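Local coordinates for protein cytochrome c552 (Thermochromatium tepidum, PDB 5ZE8) that carries five covalently bound c-type hemes and probably transfers electrons at low potential in a thermophilic purple sulfur photosynthetic bacterium, at residues 102-107 with 120-126; 128-134 with 157-161. One frame throughout, in Å; residues are numbered along the deposited sequence.

Two consecutive heme-attachment sites of one chain are described here, and they come in series: contact 1 (102-107 with 120-126) closes just before contact 2 (128-134 with 157-161) opens. Their centres lie about 13 Å apart, on the same side of the chain's centre. The short helix 127-131 joins them, following directly on 120-126 and carrying the Cys130-His131 pair of the heme in contact 2. Its Ala129 packs back on contact 1, with CB 3.5 Å from CG of Pro105, while CG1 of Val125 lies against SG of Cys130. Each contact joins a heme-binding segment, or the helix just after it, to a segment further along the chain, and the two are packed directly against each other.

Contact 1 of 2, residues 102-107 with 120-126; sequences CHAPNA and AYTEGVN. With HEC (heme c), chain C.
Asn106 reaches from helix 105-109 into the turn that follows helix 119-122. Its CB lies against Ala120, 3.3 Å from the carbonyl O and 4.0 Å from CB of that residue. A chi1 of -57° sets CG anti to the carbonyl carbon of Asn106, directed at segment 120-126, and chi2 of -45° turns the amide so that ND2 comes between two acceptors, while OD1 rests against CB of Ala129. Both N-H groups of ND2 are used, and both acceptors lie close to the amide plane: Ala120 O at 3.0 Å, in a nearly straight bond, and Asn126 OD1 at 3.0 Å, more bent, where ND2 stands above the plane of the accepting carbonyl. The two amides are turned 54° against each other. Asn126 is itself held, its ND2 donating to Glu123 OE1, and its OD1 also caps helix 127-131 at Ala129 N.

The segment 102-107 opens with the last two residues of a CXXCH motif, the signature of c-type heme attachment. Cys102 SG is bonded covalently to CAC of the heme. His103 NE2 ligates the heme FE at 2.1 Å, and the imidazole also stacks with His72.

A water bridges the same backbone, accepting from Asn106 N and donating to the carbonyl oxygens of Ala120 and Gly124. Beside it Pro105 turns its CG and CD toward Gly124 O, and its CD meets CG2 of Val125 at 3.9 Å. That methyl also presses on Cys102 O, a buried carbonyl with no polar partner in the model. Tyr121 lays CD1 alongside Ala107, 3.7 Å from its CB, and sends its hydroxyl on to Asp110.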
loop_
_atom_site.group_PDB
_atom_site.type_symbol
_atom_site.label_atom_id
_atom_site.label_comp_id
_atom_site.label_asym_id
_atom_site.label_seq_id
_atom_site.Cartn_x
_atom_site.Cartn_y
_atom_site.Cartn_z
ATOM N N CYS A 102 -7.864 -9.894 3.516
ATOM C CA CYS A 102 -7.350 -8.692 2.767
ATOM C C CYS A 102 -6.646 -9.061 1.485
ATOM O O CYS A 102 -6.803 -8.383 0.498
ATOM C CB CYS A 102 -6.403 -7.794 3.574
ATOM S SG CYS A 102 -7.212 -7.296 5.178
ATOM N N HIS A 103 -5.838 -10.148 1.514
ATOM C CA HIS A 103 -4.981 -10.538 0.365
ATOM C C HIS A 103 -5.669 -11.496 -0.597
ATOM O O HIS A 103 -5.222 -11.597 -1.746
ATOM C CB HIS A 103 -3.685 -11.180 0.827
ATOM C CG HIS A 103 -2.690 -10.257 1.458
ATOM N ND1 HIS A 103 -1.627 -9.748 0.723
ATOM C CD2 HIS A 103 -2.545 -9.765 2.756
ATOM C CE1 HIS A 103 -0.905 -8.971 1.524
ATOM N NE2 HIS A 103 -1.422 -8.955 2.753
ATOM N N ALA A 104 -6.701 -12.247 -0.175
ATOM C CA ALA A 104 -7.394 -13.161 -1.073
ATOM C C ALA A 104 -8.865 -13.170 -0.687
ATOM O O ALA A 104 -9.410 -14.197 -0.275
ATOM C CB ALA A 104 -6.755 -14.519 -1.088
ATOM N N PRO A 105 -9.537 -12.021 -0.835
ATOM C CA PRO A 105 -10.864 -11.882 -0.285
ATOM C C PRO A 105 -11.858 -12.878 -0.725
ATOM O O PRO A 105 -12.691 -13.333 0.092
ATOM C CB PRO A 105 -11.250 -10.414 -0.625
ATOM C CG PRO A 105 -10.323 -10.043 -1.725
ATOM C CD PRO A 105 -9.052 -10.760 -1.423
ATOM N N ASN A 106 -11.864 -13.292 -2.008
ATOM C CA ASN A 106 -12.878 -14.259 -2.391
ATOM C C ASN A 106 -12.630 -15.656 -1.868
ATOM O O ASN A 106 -13.617 -16.385 -1.668
ATOM C CB ASN A 106 -12.986 -14.288 -3.894
ATOM C CG ASN A 106 -13.300 -12.893 -4.494
ATOM O OD1 ASN A 106 -14.188 -12.132 -4.010
ATOM N ND2 ASN A 106 -12.652 -12.621 -5.642
ATOM N N ALA A 107 -11.391 -15.956 -1.595
ATOM C CA ALA A 107 -11.044 -17.257 -0.928
ATOM C C ALA A 107 -11.545 -17.204 0.512
ATOM O O ALA A 107 -12.180 -18.130 0.936
ATOM C CB ALA A 107 -9.559 -17.530 -0.989
ATOM N N ALA A 120 -11.214 -16.870 -8.930
ATOM C CA ALA A 120 -11.691 -15.925 -7.926
ATOM C C ALA A 120 -10.646 -15.769 -6.838
ATOM O O ALA A 120 -10.584 -14.728 -6.144
ATOM C CB ALA A 120 -12.958 -16.404 -7.279
ATOM N N TYR A 121 -9.844 -16.795 -6.561
ATOM C CA TYR A 121 -8.848 -16.780 -5.527
ATOM C C TYR A 121 -7.487 -16.317 -6.080
ATOM O O TYR A 121 -6.767 -15.533 -5.462
ATOM C CB TYR A 121 -8.733 -18.220 -4.915
ATOM C CG TYR A 121 -10.053 -18.880 -4.614
ATOM C CD1 TYR A 121 -11.202 -18.157 -4.268
ATOM C CD2 TYR A 121 -10.154 -20.268 -4.662
ATOM C CE1 TYR A 121 -12.415 -18.785 -3.972
ATOM C CE2 TYR A 121 -11.365 -20.882 -4.381
ATOM C CZ TYR A 121 -12.463 -20.178 -4.055
ATOM O OH TYR A 121 -13.675 -20.750 -3.764
ATOM N N THR A 122 -7.117 -16.779 -7.297
ATOM C CA THR A 122 -5.825 -16.408 -7.827
ATOM C C THR A 122 -5.725 -14.913 -8.179
ATOM O O THR A 122 -4.624 -14.372 -8.126
ATOM C CB THR A 122 -5.354 -17.216 -9.057
ATOM O OG1 THR A 122 -6.243 -17.023 -10.123
ATOM C CG2 THR A 122 -5.387 -18.700 -8.686
ATOM N N GLU A 123 -6.858 -14.316 -8.456
ATOM C CA GLU A 123 -6.908 -12.920 -8.824
ATOM C C GLU A 123 -6.874 -11.975 -7.628
ATOM O O GLU A 123 -6.896 -10.738 -7.869
ATOM C CB GLU A 123 -8.170 -12.638 -9.656
ATOM C CG GLU A 123 -8.173 -13.391 -11.003
ATOM C CD GLU A 123 -9.446 -13.240 -11.775
ATOM O OE1 GLU A 123 -10.374 -12.503 -11.391
ATOM O OE2 GLU A 123 -9.589 -13.876 -12.874
ATOM N N GLY A 124 -6.804 -12.482 -6.395
ATOM C CA GLY A 124 -6.505 -11.554 -5.294
ATOM C C GLY A 124 -7.658 -10.533 -5.084
ATOM O O GLY A 124 -8.844 -10.937 -5.047
ATOM N N VAL A 125 -7.251 -9.274 -4.939
ATOM C CA VAL A 125 -8.251 -8.225 -4.760
ATOM C C VAL A 125 -8.716 -7.820 -6.168
ATOM O O VAL A 125 -8.143 -6.934 -6.791
ATOM C CB VAL A 125 -7.614 -7.063 -3.967
ATOM C CG1 VAL A 125 -8.644 -5.968 -3.723
ATOM C CG2 VAL A 125 -7.166 -7.500 -2.598
ATOM N N ASN A 126 -9.770 -8.490 -6.605
ATOM C CA ASN A 126 -10.208 -8.417 -7.990
ATOM C C ASN A 126 -11.472 -7.597 -8.159
ATOM O O ASN A 126 -11.947 -7.003 -7.193
ATOM C CB ASN A 126 -10.281 -9.801 -8.571
ATOM C CG ASN A 126 -11.450 -10.597 -8.140
ATOM O OD1 ASN A 126 -12.219 -10.175 -7.281
ATOM N ND2 ASN A 126 -11.628 -11.810 -8.782
HETATM FE FE HEC C . -0.639 -7.944 4.461
HETATM C CHA HEC C . 1.260 -5.834 2.503
HETATM C CHB HEC C . 2.007 -10.064 4.673
HETATM C CHC HEC C . -2.330 -9.850 6.630
HETATM C CHD HEC C . -3.276 -5.832 4.265
HETATM N NA HEC C . 1.217 -7.994 3.806
HETATM C C1A HEC C . 1.838 -7.013 2.968
HETATM C C2A HEC C . 3.243 -7.286 2.822
HETATM C C3A HEC C . 3.468 -8.441 3.444
HETATM C C4A HEC C . 2.241 -8.853 4.050
HETATM C CMA HEC C . 4.767 -9.168 3.594
HETATM C CAA HEC C . 4.206 -6.537 1.981
HETATM C CBA HEC C . 4.004 -7.002 0.512
HETATM C CGA HEC C . 4.836 -6.352 -0.547
HETATM O O1A HEC C . 4.831 -6.727 -1.778
HETATM O O2A HEC C . 5.602 -5.368 -0.284
HETATM N NB HEC C . -0.226 -9.709 5.394
HETATM C C1B HEC C . 0.861 -10.443 5.304
HETATM C C2B HEC C . 0.657 -11.668 6.011
HETATM C C3B HEC C . -0.535 -11.652 6.653
HETATM C C4B HEC C . -1.100 -10.331 6.253
HETATM C CMB HEC C . 1.689 -12.745 6.070
HETATM C CAB HEC C . -1.189 -12.606 7.556
HETATM C CBB HEC C . -0.385 -13.168 8.578
HETATM N NC HEC C . -2.432 -7.848 5.299
HETATM C C1C HEC C . -2.998 -8.710 6.267
HETATM C C2C HEC C . -4.291 -8.284 6.675
HETATM C C3C HEC C . -4.593 -7.159 5.943
HETATM C C4C HEC C . -3.424 -6.926 5.094
HETATM C CMC HEC C . -5.171 -8.999 7.634
HETATM C CAC HEC C . -5.812 -6.331 5.973
HETATM C CBC HEC C . -6.181 -5.844 7.257
HETATM N ND HEC C . -0.962 -6.259 3.530
HETATM C C1D HEC C . -2.102 -5.523 3.510
HETATM C C2D HEC C . -1.962 -4.312 2.743
HETATM C C3D HEC C . -0.702 -4.274 2.314
HETATM C C4D HEC C . -0.067 -5.502 2.808
HETATM C CMD HEC C . -3.024 -3.279 2.570
HETATM C CAD HEC C . -0.050 -3.201 1.431
HETATM C CBD HEC C . 0.613 -2.270 2.390
HETATM C CGD HEC C . 1.403 -1.149 1.711
HETATM O O1D HEC C . 1.313 -0.902 0.539
HETATM O O2D HEC C . 2.245 -0.480 2.402
HETATM O O HOH W 1 -9.659 -13.244 -3.846
#

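Contact 2 of 2, residues 128-134 with 157-161; sequences VACHTLK and DRLQA. With HEC (heme c), chain D.
His131 and Gln160 are joined through their backbones just before strand 133-136: Gln160 N donates to His131 O at 2.7 Å, in the carbonyl plane, and Leu159 CA makes a CA-H...O contact with the same oxygen. The histidine ring makes the second link. Its ND1 points at Gln160 O, 2.9 Å away, with the acceptor in the ring plane and an N-H...O angle of 173°. At the other end of the imidazole NE2 binds the heme iron at 2.1 Å, so the Gln160 carbonyl fixes the rotation of the ring and would be expected to make it a stronger electron donor to the metal. His270 is the second axial ligand, and Cys130 SG holds the heme covalently at CAC.

In Gln160, CG, anti to the carbonyl carbon, lies 3.4 Å from Leu133 O; beyond it the chain bends (chi2 -70°), which brings NE2 back to Arg158 O, from above that carbonyl's plane. OE1 passes near CG of Lys134, but its stronger partner is Asn215. Leu159 sends CD2 against CB of His131 at 4.0 Å, with Val128 CG1 close by. Thr132 OG1 turns back to Val128 O.

Strand 159-161 pairs in parallel with 212-214, strand 133-136 runs antiparallel to 153-155, and Leu219 of helix 216-220 packs on both His131 and Gln160.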
loop_
_atom_site.group_PDB
_atom_site.type_symbol
_atom_site.label_atom_id
_atom_site.label_comp_id
_atom_site.label_asym_id
_atom_site.label_seq_id
_atom_site.Cartn_x
_atom_site.Cartn_y
_atom_site.Cartn_z
ATOM N N VAL A 128 -14.691 -8.143 -8.636
ATOM C CA VAL A 128 -15.845 -8.439 -7.826
ATOM C C VAL A 128 -15.559 -8.379 -6.304
ATOM O O VAL A 128 -16.494 -8.107 -5.529
ATOM C CB VAL A 128 -16.534 -9.771 -8.218
ATOM C CG1 VAL A 128 -16.985 -9.700 -9.660
ATOM C CG2 VAL A 128 -15.605 -10.900 -7.952
ATOM N N ALA A 129 -14.305 -8.575 -5.895
ATOM C CA ALA A 129 -13.993 -8.408 -4.468
ATOM C C ALA A 129 -14.261 -7.010 -4.041
ATOM O O ALA A 129 -14.921 -6.811 -3.043
ATOM C CB ALA A 129 -12.571 -8.812 -4.161
ATOM N N CYS A 130 -13.778 -6.039 -4.783
ATOM C CA CYS A 130 -14.058 -4.680 -4.378
ATOM C C CYS A 130 -15.510 -4.297 -4.678
ATOM O O CYS A 130 -16.131 -3.572 -3.867
ATOM C CB CYS A 130 -13.173 -3.716 -5.130
ATOM S SG CYS A 130 -11.564 -3.569 -4.356
ATOM N N HIS A 131 -16.032 -4.724 -5.829
ATOM C CA HIS A 131 -17.340 -4.259 -6.244
ATOM C C HIS A 131 -18.529 -4.999 -5.637
ATOM O O HIS A 131 -19.655 -4.729 -6.009
ATOM C CB HIS A 131 -17.473 -4.129 -7.804
ATOM C CG HIS A 131 -16.705 -2.973 -8.346
ATOM N ND1 HIS A 131 -17.230 -1.674 -8.323
ATOM C CD2 HIS A 131 -15.440 -2.874 -8.875
ATOM C CE1 HIS A 131 -16.285 -0.865 -8.810
ATOM N NE2 HIS A 131 -15.216 -1.552 -9.168
ATOM N N THR A 132 -18.263 -5.873 -4.670
ATOM C CA THR A 132 -19.385 -6.491 -3.878
ATOM C C THR A 132 -19.386 -5.986 -2.416
ATOM O O THR A 132 -20.178 -6.474 -1.614
ATOM C CB THR A 132 -19.465 -8.027 -4.023
ATOM O OG1 THR A 132 -18.262 -8.638 -3.663
ATOM C CG2 THR A 132 -19.863 -8.406 -5.456
ATOM N N LEU A 133 -18.446 -5.115 -2.038
ATOM C CA LEU A 133 -18.447 -4.515 -0.678
ATOM C C LEU A 133 -19.624 -3.571 -0.645
ATOM O O LEU A 133 -19.745 -2.706 -1.484
ATOM C CB LEU A 133 -17.179 -3.729 -0.478
ATOM C CG LEU A 133 -15.872 -4.519 -0.533
ATOM C CD1 LEU A 133 -14.725 -3.527 -0.406
ATOM C CD2 LEU A 133 -15.799 -5.685 0.431
ATOM N N LYS A 134 -20.540 -3.752 0.323
ATOM C CA LYS A 134 -21.767 -2.957 0.371
ATOM C C LYS A 134 -21.804 -1.888 1.466
ATOM O O LYS A 134 -22.025 -0.725 1.166
ATOM C CB LYS A 134 -22.991 -3.818 0.420
ATOM C CG LYS A 134 -24.261 -3.017 0.308
ATOM C CD LYS A 134 -25.449 -3.943 0.319
ATOM C CE LYS A 134 -26.715 -3.147 0.218
ATOM N NZ LYS A 134 -27.818 -4.140 0.333
ATOM N N ASP A 157 -24.674 -9.665 -2.988
ATOM C CA ASP A 157 -24.657 -10.472 -4.168
ATOM C C ASP A 157 -24.841 -9.700 -5.488
ATOM O O ASP A 157 -24.922 -10.328 -6.557
ATOM C CB ASP A 157 -25.691 -11.583 -3.999
ATOM C CG ASP A 157 -27.110 -11.048 -4.013
ATOM O OD1 ASP A 157 -27.278 -9.812 -4.008
ATOM O OD2 ASP A 157 -28.069 -11.866 -4.027
ATOM N N ARG A 158 -24.829 -8.356 -5.426
ATOM C CA ARG A 158 -24.977 -7.469 -6.570
ATOM C C ARG A 158 -23.717 -6.601 -6.577
ATOM O O ARG A 158 -23.127 -6.282 -5.542
ATOM C CB ARG A 158 -26.179 -6.530 -6.473
ATOM C CG ARG A 158 -27.470 -7.332 -6.495
ATOM C CD ARG A 158 -28.673 -6.560 -6.065
ATOM N NE ARG A 158 -29.877 -7.233 -6.570
ATOM C CZ ARG A 158 -31.101 -6.703 -6.569
ATOM N NH1 ARG A 158 -31.338 -5.528 -6.001
ATOM N NH2 ARG A 158 -32.107 -7.377 -7.132
ATOM N N LEU A 159 -23.304 -6.253 -7.754
ATOM C CA LEU A 159 -22.262 -5.301 -7.947
ATOM C C LEU A 159 -22.701 -3.956 -7.452
ATOM O O LEU A 159 -23.886 -3.563 -7.507
ATOM C CB LEU A 159 -21.938 -5.188 -9.436
ATOM C CG LEU A 159 -21.313 -6.378 -10.131
ATOM C CD1 LEU A 159 -21.025 -6.118 -11.588
ATOM C CD2 LEU A 159 -20.027 -6.734 -9.469
ATOM N N GLN A 160 -21.725 -3.232 -6.949
ATOM C CA GLN A 160 -21.895 -1.904 -6.313
ATOM C C GLN A 160 -21.151 -0.891 -7.127
ATOM O O GLN A 160 -19.975 -1.092 -7.459
ATOM C CB GLN A 160 -21.400 -1.919 -4.877
ATOM C CG GLN A 160 -21.973 -3.009 -4.018
ATOM C CD GLN A 160 -23.487 -2.807 -3.682
ATOM O OE1 GLN A 160 -23.917 -1.721 -3.232
ATOM N NE2 GLN A 160 -24.324 -3.844 -3.974
ATOM N N ALA A 161 -21.823 0.211 -7.487
ATOM C CA ALA A 161 -21.228 1.213 -8.377
ATOM C C ALA A 161 -21.422 2.622 -7.896
ATOM O O ALA A 161 -22.357 2.868 -7.210
ATOM C CB ALA A 161 -21.869 1.081 -9.725
HETATM FE FE HEC D . -13.548 -0.622 -9.930
HETATM C CHA HEC D . -15.072 2.497 -10.172
HETATM C CHB HEC D . -14.857 -1.499 -12.913
HETATM C CHC HEC D . -11.511 -3.460 -9.973
HETATM C CHD HEC D . -12.775 -0.042 -6.696
HETATM N NA HEC D . -14.695 0.300 -11.262
HETATM C C1A HEC D . -15.198 1.573 -11.210
HETATM C C2A HEC D . -15.861 1.877 -12.447
HETATM C C3A HEC D . -15.821 0.724 -13.227
HETATM C C4A HEC D . -15.099 -0.218 -12.478
HETATM C CMA HEC D . -16.369 0.473 -14.634
HETATM C CAA HEC D . -16.424 3.270 -12.798
HETATM C CBA HEC D . -15.262 4.022 -13.460
HETATM C CGA HEC D . -15.685 5.414 -13.890
HETATM O O1A HEC D . -16.803 5.593 -14.453
HETATM O O2A HEC D . -14.859 6.339 -13.841
HETATM N NB HEC D . -13.242 -2.199 -11.187
HETATM C C1B HEC D . -13.925 -2.349 -12.312
HETATM C C2B HEC D . -13.453 -3.566 -12.949
HETATM C C3B HEC D . -12.484 -4.104 -12.179
HETATM C C4B HEC D . -12.383 -3.249 -11.022
HETATM C CMB HEC D . -13.914 -4.053 -14.305
HETATM C CAB HEC D . -11.551 -5.215 -12.384
HETATM C CBB HEC D . -10.794 -5.215 -13.564
HETATM N NC HEC D . -12.385 -1.553 -8.603
HETATM C C1C HEC D . -11.578 -2.672 -8.782
HETATM C C2C HEC D . -10.868 -2.974 -7.600
HETATM C C3C HEC D . -11.268 -2.078 -6.616
HETATM C C4C HEC D . -12.191 -1.164 -7.280
HETATM C CMC HEC D . -9.984 -4.193 -7.450
HETATM C CAC HEC D . -10.799 -2.003 -5.196
HETATM C CBC HEC D . -9.390 -1.987 -4.897
HETATM N ND HEC D . -13.848 0.878 -8.722
HETATM C C1D HEC D . -13.470 0.930 -7.392
HETATM C C2D HEC D . -13.856 2.225 -6.759
HETATM C C3D HEC D . -14.488 2.916 -7.735
HETATM C C4D HEC D . -14.488 2.092 -8.973
HETATM C CMD HEC D . -13.724 2.592 -5.319
HETATM C CAD HEC D . -15.088 4.283 -7.587
HETATM C CBD HEC D . -14.030 5.378 -7.775
HETATM C CGD HEC D . -14.542 6.701 -7.223
HETATM O O1D HEC D . -13.970 7.276 -6.287
HETATM O O2D HEC D . -15.470 7.245 -7.796
#